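Local coordinates for protein nucleoporin NUP82 (Saccharomyces cerevisiae, PDB 3PBP) that serves as a structural component of the nuclear pore complex, here represented by its N-terminal beta-propeller domain, which contains the region that interacts with the nucleoporin NUP116, at residues L63-D66 and D67-V71; V103-Q106 and D107-I111; E399-L402 and N403-A406. The protein carries 1 engineered substitution. All coordinates share one frame; numbering follows the deposited sequence.

Contact 1. Residues L63-D66 and D67-V71; sequences LVLD and DTFHV
Leu63 and Leu65 meet the ring of Phe69 from different directions. Leu65 runs roughly perpendicular to Phe69 and puts CD2 3.6 Å from Phe69 CD2, while Leu63 approaches at a slant, its CD1 3.8 Å from Phe69 CZ. The carboxylate of Asp66 stands at the edge of the same ring, with OD2 3.5 Å from Phe69 CE1 and its plane turned 71° from that of the ring. With CG placed between the backbone N and the carbonyl carbon (chi1 66°), Asp66 folds over the turn that it opens. That type I beta turn, from Asp66 to Phe69, is closed by Phe69 N donating to Asp66 O at 3.0 Å, a nearly straight bond. A further bond from Thr68 N to Asp66 OD1 is doubtful, because the oxygen is modelled too close to its surroundings. Leu82 of strand 79-83 packs against Leu63, Leu65 and Val71. The turn runs into strand 70-73, the first of a propeller blade. The chemistry of the contact divides accordingly: methyl groups of both leucines touch the aromatic carbons, whereas the carboxylate oxygen lies beside the ring hydrogens, where the weak electrostatics of an aromatic edge would favour it.

Contact 2. Residues V103-Q106 and D107-I111; sequences VSIQ and DAFQI
Asp107 OD1 is gripped from outside the two segments by a salt bridge to Arg61 NH1 and a hydrogen bond from His62 NE2, while the backbone N of the same aspartate donates to Val103 O at 3.2 Å. The motif is a helix-to-strand connection: the short helix 103-107 passes through a type I beta turn, Asp107 to Gln110, into strand 110-115, the fourth strand of a propeller blade. Asp107 turns CG beside its own backbone N and opposite its carbonyl carbon (chi1 -63°), which lays the carboxylate alongside Val103, both side chains pointing the same way. OD1 comes close to Val103 O there, but the two are both acceptors and form no hydrogen bond; its partners are Arg61 and His62. Arg61 also reaches Gln106 OE1 through a weak hydrogen bond, tying the loop that carries residues 63-66 to Gln106 and Asp107. Along the backbone, Ala108 N divides itself weakly between Ser104 O and Ile105 O.

Phe109 fills the apolar side of the turn. One face of its ring lies under the carbonyl of Ile105, whose O is 3.5 Å from both Phe109 CD2 and Phe109 CE2, and the side chain runs beside that of Ile105, with CG2 4.1 Å from Phe109 CE2. Beyond the segments, Tyr97 meets the ring edge-to-face, and Leu57, Pro94 and Val100 pack against it. Replacing Phe109 with a serine would probably leave a gap beside Ile105 and Leu57 and deprive Tyr97 of its ring partner. The turn itself is closed by Gln110 N donating to Asp107 O at 3.0 Å.

Contact 3. Residues E399-L402 and N403-A406; sequences ESDL and NPLA
The carboxylate of Asp401 and the amide of Asn403 are turned 62° against each other, so the two flat groups neither stack nor share a plane. Asn403 ND2 reaches the syn side of Asp401 OD1 at 2.8 Å, 24° out of the carboxylate plane, and the oxygen in turn is tilted from the plane of the amide. The same OD1 also accepts a weak bond from the backbone N of Asn403 at 2.9 Å. One oxygen is thus held by the side chain and the main chain of a single residue, which limits how freely the asparagine amide can turn. Asp401 sets CG opposite its backbone N (chi1 -168°), beside the carbonyl carbon, and this brings OD1 to the N-H groups of Asn403. The ring of Pro404 crosses the aspartate at about a right angle, with its CD 3.2 Å from Asp401 OD1.

Having no N-H, Pro404 gives nothing to the carbonyl of Leu402, which is instead taken by Leu405 N at 2.9 Å. Ala406 N donates to Asn403 O at 2.8 Å. Leu405 looks back to Ser396 and Pro404 to Thr392, laying the turn against helix 387-399, while Ser400, Leu402 and Leu405 also touch a chain of another protein in the assembly. Helix 387-399 ends in a Schellman motif at Ser400; an Asx turn at Asp401, closed by the weak bond from Asn403 N, then leads into the 3-10 turn of 403-405.

In the fold
From the N terminus, the chain leaves strand 55-58, the last of one propeller blade, and contact 1 turns it into strand 70-73, the first of the next. Contact 2 follows in the same blade, in the excursion between strands 87-92 and 110-115. Their centres are 19 Å apart and they do not touch, but the loop carrying contact 1 also reaches contact 2. Contact 3 comes much later, on the opposite side of the chain's centre from both, about 49 Å from contact 1 between centres. It lies between helix 387-399 and strand 413-419, again between a blade's third and fourth strands. The three follow in series, with none nested or crossed.

Contact 1. Residues L63-D66 and D67-V71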
ATOM      1  N   LEU A  63      -2.448   2.666  29.899  1.00 60.74           N
ATOM      2  CA  LEU A  63      -2.751   3.655  28.877  1.00 58.68           C
ATOM      3  C   LEU A  63      -4.097   4.303  29.104  1.00 58.34           C
ATOM      4  O   LEU A  63      -5.100   3.627  29.352  1.00 57.23           O
ATOM      5  CB  LEU A  63      -2.743   3.011  27.481  1.00 58.67           C
ATOM      6  CG  LEU A  63      -3.344   3.820  26.314  1.00 57.57           C
ATOM      7  CD1 LEU A  63      -2.537   5.079  26.061  1.00 55.83           C
ATOM      8  CD2 LEU A  63      -3.365   2.962  25.071  1.00 57.92           C
ATOM      9  N   VAL A  64      -4.104   5.628  29.027  1.00 58.23           N
ATOM     10  CA  VAL A  64      -5.330   6.393  29.163  1.00 58.19           C
ATOM     11  C   VAL A  64      -5.512   6.925  27.749  1.00 59.01           C
ATOM     12  O   VAL A  64      -4.609   7.560  27.200  1.00 58.89           O
ATOM     13  CB  VAL A  64      -5.168   7.565  30.161  1.00 56.81           C
ATOM     14  CG1 VAL A  64      -6.373   8.479  30.069  1.00 56.50           C
ATOM     15  CG2 VAL A  64      -5.028   7.034  31.576  1.00 54.52           C
ATOM     16  N   LEU A  65      -6.658   6.648  27.144  1.00 59.18           N
ATOM     17  CA  LEU A  65      -6.888   7.098  25.777  1.00 60.57           C
ATOM     18  C   LEU A  65      -7.393   8.535  25.697  1.00 62.52           C
ATOM     19  O   LEU A  65      -7.944   9.059  26.669  1.00 64.22           O
ATOM     20  CB  LEU A  65      -7.904   6.177  25.080  1.00 57.75           C
ATOM     21  CG  LEU A  65      -7.542   4.710  24.862  1.00 56.64           C
ATOM     22  CD1 LEU A  65      -8.746   3.984  24.277  1.00 54.77           C
ATOM     23  CD2 LEU A  65      -6.327   4.598  23.943  1.00 55.02           C
ATOM     24  N   ASP A  66      -7.174   9.173  24.545  1.00 63.43           N
ATOM     25  CA  ASP A  66      -7.678  10.520  24.284  1.00 63.77           C
ATOM     26  C   ASP A  66      -8.295  10.397  22.895  1.00 63.43           C
ATOM     27  O   ASP A  66      -7.987   9.445  22.179  1.00 63.48           O
ATOM     28  CB  ASP A  66      -6.563  11.590  24.359  1.00 64.00           C
ATOM     29  CG  ASP A  66      -5.504  11.450  23.274  1.00 65.90           C
ATOM     30  OD1 ASP A  66      -5.847  11.555  22.077  1.00 65.65           O
ATOM     31  OD2 ASP A  66      -4.311  11.261  23.621  1.00 68.10           O
ATOM     32  N   ASP A  67      -9.170  11.317  22.509  1.00 64.23           N
ATOM     33  CA  ASP A  67      -9.830  11.208  21.201  1.00 65.90           C
ATOM     34  C   ASP A  67      -8.925  11.184  19.981  1.00 65.01           C
ATOM     35  O   ASP A  67      -9.411  11.034  18.860  1.00 64.83           O
ATOM     36  CB  ASP A  67     -10.860  12.324  21.022  1.00 69.82           C
ATOM     37  CG  ASP A  67     -11.854  12.381  22.168  1.00 73.49           C
ATOM     38  OD1 ASP A  67     -12.226  11.295  22.677  1.00 75.86           O
ATOM     39  OD2 ASP A  67     -12.265  13.504  22.551  1.00 74.89           O
ATOM     40  N   THR A  68      -7.621  11.332  20.196  1.00 64.15           N
ATOM     41  CA  THR A  68      -6.649  11.320  19.107  1.00 63.38           C
ATOM     42  C   THR A  68      -6.227   9.904  18.709  1.00 61.89           C
ATOM     43  O   THR A  68      -5.744   9.676  17.593  1.00 62.25           O
ATOM     44  CB  THR A  68      -5.390  12.133  19.496  1.00 64.31           C
ATOM     45  OG1 THR A  68      -5.726  13.522  19.516  1.00 66.24           O
ATOM     46  CG2 THR A  68      -4.247  11.907  18.496  1.00 66.23           C
ATOM     47  N   PHE A  69      -6.405   8.961  19.624  1.00 60.05           N
ATOM     48  CA  PHE A  69      -6.042   7.573  19.373  1.00 58.89           C
ATOM     49  C   PHE A  69      -6.997   6.862  18.420  1.00 58.38           C
ATOM     50  O   PHE A  69      -8.183   7.176  18.361  1.00 57.27           O
ATOM     51  CB  PHE A  69      -6.021   6.778  20.687  1.00 57.99           C
ATOM     52  CG  PHE A  69      -4.725   6.842  21.422  1.00 56.23           C
ATOM     53  CD1 PHE A  69      -4.307   8.021  22.028  1.00 56.99           C
ATOM     54  CD2 PHE A  69      -3.896   5.731  21.476  1.00 55.94           C
ATOM     55  CE1 PHE A  69      -3.068   8.091  22.677  1.00 57.17           C
ATOM     56  CE2 PHE A  69      -2.651   5.789  22.121  1.00 56.55           C
ATOM     57  CZ  PHE A  69      -2.236   6.967  22.720  1.00 56.15           C
ATOM     58  N   HIS A  70      -6.455   5.905  17.673  1.00 59.30           N
ATOM     59  CA  HIS A  70      -7.240   5.060  16.776  1.00 59.80           C
ATOM     60  C   HIS A  70      -7.047   3.667  17.370  1.00 59.07           C
ATOM     61  O   HIS A  70      -5.978   3.375  17.934  1.00 59.15           O
ATOM     62  CB  HIS A  70      -6.668   5.029  15.364  1.00 62.09           C
ATOM     63  CG  HIS A  70      -6.775   6.324  14.621  1.00 66.49           C
ATOM     64  ND1 HIS A  70      -6.064   7.451  14.975  1.00 68.41           N
ATOM     65  CD2 HIS A  70      -7.451   6.646  13.493  1.00 67.88           C
ATOM     66  CE1 HIS A  70      -6.294   8.410  14.094  1.00 68.12           C
ATOM     67  NE2 HIS A  70      -7.132   7.947  13.185  1.00 68.19           N
ATOM     68  N   VAL A  71      -8.067   2.816  17.299  1.00 56.66           N
ATOM     69  CA  VAL A  71      -7.887   1.453  17.799  1.00 55.15           C
ATOM     70  C   VAL A  71      -8.492   0.489  16.785  1.00 54.58           C
ATOM     71  O   VAL A  71      -9.601   0.708  16.278  1.00 55.75           O
ATOM     72  CB  VAL A  71      -8.527   1.214  19.211  1.00 53.81           C
ATOM     73  CG1 VAL A  71      -8.278   2.394  20.121  1.00 54.94           C
ATOM     74  CG2 VAL A  71      -9.969   0.948  19.094  1.00 53.53           C
TER

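Contact 2. Residues V103-Q106 and D107-I111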
ATOM      1  N   VAL A 103      -2.170  -8.370  39.325  1.00 97.86           N
ATOM      2  CA  VAL A 103      -1.536  -7.277  38.602  1.00 96.70           C
ATOM      3  C   VAL A 103      -0.516  -7.871  37.625  1.00 95.75           C
ATOM      4  O   VAL A 103      -0.271  -7.317  36.551  1.00 95.83           O
ATOM      5  CB  VAL A 103      -0.819  -6.309  39.572  1.00 96.68           C
ATOM      6  CG1 VAL A 103       0.005  -5.290  38.787  1.00 95.25           C
ATOM      7  CG2 VAL A 103      -1.852  -5.616  40.458  1.00 95.83           C
ATOM      8  N   SER A 104       0.064  -9.010  38.005  1.00 94.22           N
ATOM      9  CA  SER A 104       1.051  -9.700  37.175  1.00 92.14           C
ATOM     10  C   SER A 104       0.391 -10.338  35.946  1.00 90.62           C
ATOM     11  O   SER A 104       0.974 -10.361  34.863  1.00 89.98           O
ATOM     12  CB  SER A 104       1.768 -10.778  37.998  1.00 91.66           C
ATOM     13  OG  SER A 104       0.844 -11.717  38.522  1.00 92.48           O
ATOM     14  N   ILE A 105      -0.824 -10.853  36.128  1.00 89.01           N
ATOM     15  CA  ILE A 105      -1.573 -11.484  35.046  1.00 86.73           C
ATOM     16  C   ILE A 105      -2.152 -10.452  34.077  1.00 85.62           C
ATOM     17  O   ILE A 105      -2.300 -10.726  32.885  1.00 85.67           O
ATOM     18  CB  ILE A 105      -2.725 -12.367  35.602  1.00 85.89           C
ATOM     19  CG1 ILE A 105      -2.151 -13.667  36.169  1.00 86.15           C
ATOM     20  CG2 ILE A 105      -3.742 -12.660  34.513  1.00 85.22           C
ATOM     21  CD1 ILE A 105      -3.205 -14.683  36.604  1.00 85.19           C
ATOM     22  N   GLN A 106      -2.470  -9.265  34.587  1.00 83.78           N
ATOM     23  CA  GLN A 106      -3.032  -8.210  33.755  1.00 82.12           C
ATOM     24  C   GLN A 106      -1.969  -7.574  32.891  1.00 81.22           C
ATOM     25  O   GLN A 106      -2.262  -7.060  31.814  1.00 82.19           O
ATOM     26  CB  GLN A 106      -3.673  -7.126  34.613  1.00 82.43           C
ATOM     27  CG  GLN A 106      -4.810  -7.618  35.483  1.00 84.18           C
ATOM     28  CD  GLN A 106      -5.447  -6.497  36.278  1.00 84.68           C
ATOM     29  OE1 GLN A 106      -4.749  -5.654  36.856  1.00 85.56           O
ATOM     30  NE2 GLN A 106      -6.774  -6.483  36.322  1.00 82.83           N
ATOM     31  N   ASP A 107      -0.731  -7.588  33.365  1.00 79.58           N
ATOM     32  CA  ASP A 107       0.355  -7.003  32.595  1.00 78.40           C
ATOM     33  C   ASP A 107       0.720  -7.970  31.489  1.00 76.93           C
ATOM     34  O   ASP A 107       1.353  -7.597  30.499  1.00 76.63           O
ATOM     35  CB  ASP A 107       1.570  -6.747  33.487  1.00 80.65           C
ATOM     36  CG  ASP A 107       1.281  -5.742  34.586  1.00 82.06           C
ATOM     37  OD1 ASP A 107       0.125  -5.273  34.660  1.00 81.46           O
ATOM     38  OD2 ASP A 107       2.208  -5.425  35.372  1.00 83.60           O
ATOM     39  N   ALA A 108       0.320  -9.223  31.673  1.00 74.74           N
ATOM     40  CA  ALA A 108       0.589 -10.261  30.690  1.00 73.24           C
ATOM     41  C   ALA A 108      -0.129  -9.925  29.384  1.00 71.35           C
ATOM     42  O   ALA A 108       0.315 -10.311  28.306  1.00 70.40           O
ATOM     43  CB  ALA A 108       0.108 -11.611  31.214  1.00 74.18           C
ATOM     44  N   PHE A 109      -1.236  -9.197  29.502  1.00 68.94           N
ATOM     45  CA  PHE A 109      -2.033  -8.816  28.351  1.00 66.83           C
ATOM     46  C   PHE A 109      -1.488  -7.626  27.581  1.00 65.67           C
ATOM     47  O   PHE A 109      -2.052  -7.232  26.561  1.00 66.46           O
ATOM     48  CB  PHE A 109      -3.470  -8.566  28.788  1.00 67.06           C
ATOM     49  CG  PHE A 109      -4.131  -9.785  29.366  1.00 68.18           C
ATOM     50  CD1 PHE A 109      -4.119 -10.990  28.667  1.00 67.59           C
ATOM     51  CD2 PHE A 109      -4.740  -9.741  30.616  1.00 68.57           C
ATOM     52  CE1 PHE A 109      -4.697 -12.124  29.198  1.00 66.89           C
ATOM     53  CE2 PHE A 109      -5.322 -10.875  31.157  1.00 68.48           C
ATOM     54  CZ  PHE A 109      -5.299 -12.071  30.441  1.00 68.13           C
ATOM     55  N   GLN A 110      -0.394  -7.052  28.066  1.00 63.19           N
ATOM     56  CA  GLN A 110       0.233  -5.942  27.375  1.00 60.64           C
ATOM     57  C   GLN A 110       1.299  -6.665  26.583  1.00 60.05           C
ATOM     58  O   GLN A 110       2.334  -7.063  27.115  1.00 60.61           O
ATOM     59  CB  GLN A 110       0.850  -4.950  28.364  1.00 59.65           C
ATOM     60  CG  GLN A 110      -0.154  -4.238  29.251  1.00 59.91           C
ATOM     61  CD  GLN A 110      -1.268  -3.535  28.465  1.00 61.51           C
ATOM     62  OE1 GLN A 110      -1.009  -2.673  27.610  1.00 60.79           O
ATOM     63  NE2 GLN A 110      -2.519  -3.899  28.763  1.00 59.15           N
ATOM     64  N   ILE A 111       1.038  -6.837  25.299  1.00 59.17           N
ATOM     65  CA  ILE A 111       1.938  -7.582  24.448  1.00 58.29           C
ATOM     66  C   ILE A 111       3.050  -6.846  23.707  1.00 58.78           C
ATOM     67  O   ILE A 111       4.140  -7.412  23.504  1.00 59.46           O
ATOM     68  CB  ILE A 111       1.106  -8.388  23.454  1.00 58.11           C
ATOM     69  CG1 ILE A 111       0.208  -9.337  24.245  1.00 57.84           C
ATOM     70  CG2 ILE A 111       1.995  -9.140  22.487  1.00 56.11           C
ATOM     71  CD1 ILE A 111      -0.674 -10.199  23.382  1.00 63.04           C
TER

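Contact 3. Residues E399-L402 and N403-A406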
ATOM      1  N   GLU A 399     -15.834 -20.691 -14.011  1.00 87.27           N
ATOM      2  CA  GLU A 399     -16.352 -21.630 -15.000  1.00 88.29           C
ATOM      3  C   GLU A 399     -15.815 -21.356 -16.398  1.00 88.29           C
ATOM      4  O   GLU A 399     -16.291 -21.929 -17.377  1.00 87.98           O
ATOM      5  CB  GLU A 399     -17.878 -21.602 -15.007  1.00 89.45           C
ATOM      6  CG  GLU A 399     -18.492 -22.178 -13.737  1.00 92.47           C
ATOM      7  CD  GLU A 399     -20.004 -22.084 -13.718  1.00 93.90           C
ATOM      8  OE1 GLU A 399     -20.642 -22.625 -14.645  1.00 95.46           O
ATOM      9  OE2 GLU A 399     -20.555 -21.468 -12.778  1.00 93.90           O
ATOM     10  N   SER A 400     -14.818 -20.478 -16.476  1.00 88.29           N
ATOM     11  CA  SER A 400     -14.173 -20.113 -17.739  1.00 87.80           C
ATOM     12  C   SER A 400     -15.150 -19.844 -18.877  1.00 87.79           C
ATOM     13  O   SER A 400     -14.881 -20.180 -20.027  1.00 86.79           O
ATOM     14  CB  SER A 400     -13.183 -21.207 -18.158  1.00 86.92           C
ATOM     15  OG  SER A 400     -12.097 -21.300 -17.248  1.00 85.87           O
ATOM     16  N   ASP A 401     -16.280 -19.225 -18.553  1.00 88.93           N
ATOM     17  CA  ASP A 401     -17.295 -18.912 -19.555  1.00 90.11           C
ATOM     18  C   ASP A 401     -17.651 -17.425 -19.510  1.00 89.13           C
ATOM     19  O   ASP A 401     -18.271 -16.957 -18.555  1.00 88.87           O
ATOM     20  CB  ASP A 401     -18.556 -19.744 -19.303  1.00 93.43           C
ATOM     21  CG  ASP A 401     -19.540 -19.691 -20.470  1.00 96.47           C
ATOM     22  OD1 ASP A 401     -19.818 -18.582 -20.985  1.00 98.11           O
ATOM     23  OD2 ASP A 401     -20.047 -20.765 -20.869  1.00 97.98           O
ATOM     24  N   LEU A 402     -17.280 -16.694 -20.555  1.00 87.91           N
ATOM     25  CA  LEU A 402     -17.543 -15.263 -20.621  1.00 87.70           C
ATOM     26  C   LEU A 402     -18.975 -14.852 -20.964  1.00 87.85           C
ATOM     27  O   LEU A 402     -19.407 -13.761 -20.605  1.00 87.90           O
ATOM     28  CB  LEU A 402     -16.576 -14.617 -21.612  1.00 87.81           C
ATOM     29  CG  LEU A 402     -15.313 -13.968 -21.040  1.00 87.76           C
ATOM     30  CD1 LEU A 402     -14.735 -14.814 -19.935  1.00 88.64           C
ATOM     31  CD2 LEU A 402     -14.307 -13.780 -22.146  1.00 87.13           C
ATOM     32  N   ASN A 403     -19.709 -15.726 -21.647  1.00 88.40           N
ATOM     33  CA  ASN A 403     -21.091 -15.450 -22.057  1.00 88.35           C
ATOM     34  C   ASN A 403     -21.994 -14.748 -21.047  1.00 87.90           C
ATOM     35  O   ASN A 403     -22.589 -13.722 -21.354  1.00 87.82           O
ATOM     36  CB  ASN A 403     -21.770 -16.740 -22.505  1.00 89.05           C
ATOM     37  CG  ASN A 403     -21.183 -17.287 -23.785  1.00 90.30           C
ATOM     38  OD1 ASN A 403     -21.245 -16.643 -24.836  1.00 89.83           O
ATOM     39  ND2 ASN A 403     -20.606 -18.483 -23.705  1.00 91.26           N
ATOM     40  N   PRO A 404     -22.122 -15.299 -19.837  1.00 87.80           N
ATOM     41  CA  PRO A 404     -22.978 -14.667 -18.836  1.00 87.87           C
ATOM     42  C   PRO A 404     -22.802 -13.152 -18.763  1.00 88.80           C
ATOM     43  O   PRO A 404     -23.775 -12.420 -18.576  1.00 89.62           O
ATOM     44  CB  PRO A 404     -22.558 -15.366 -17.548  1.00 87.74           C
ATOM     45  CG  PRO A 404     -22.250 -16.748 -18.024  1.00 88.10           C
ATOM     46  CD  PRO A 404     -21.451 -16.485 -19.277  1.00 88.03           C
ATOM     47  N   LEU A 405     -21.566 -12.685 -18.921  1.00 89.36           N
ATOM     48  CA  LEU A 405     -21.257 -11.253 -18.848  1.00 89.20           C
ATOM     49  C   LEU A 405     -22.000 -10.408 -19.860  1.00 89.75           C
ATOM     50  O   LEU A 405     -22.307  -9.245 -19.602  1.00 89.63           O
ATOM     51  CB  LEU A 405     -19.761 -11.025 -19.028  1.00 88.66           C
ATOM     52  CG  LEU A 405     -18.891 -11.534 -17.890  1.00 89.19           C
ATOM     53  CD1 LEU A 405     -17.428 -11.279 -18.211  1.00 89.34           C
ATOM     54  CD2 LEU A 405     -19.304 -10.837 -16.602  1.00 89.38           C
ATOM     55  N   ALA A 406     -22.271 -10.996 -21.021  1.00 91.27           N
ATOM     56  CA  ALA A 406     -22.986 -10.316 -22.096  1.00 91.75           C
ATOM     57  C   ALA A 406     -24.347  -9.832 -21.594  1.00 93.02           C
ATOM     58  O   ALA A 406     -25.157 -10.620 -21.082  1.00 93.37           O
ATOM     59  CB  ALA A 406     -23.173 -11.264 -23.271  1.00 90.59           C
TER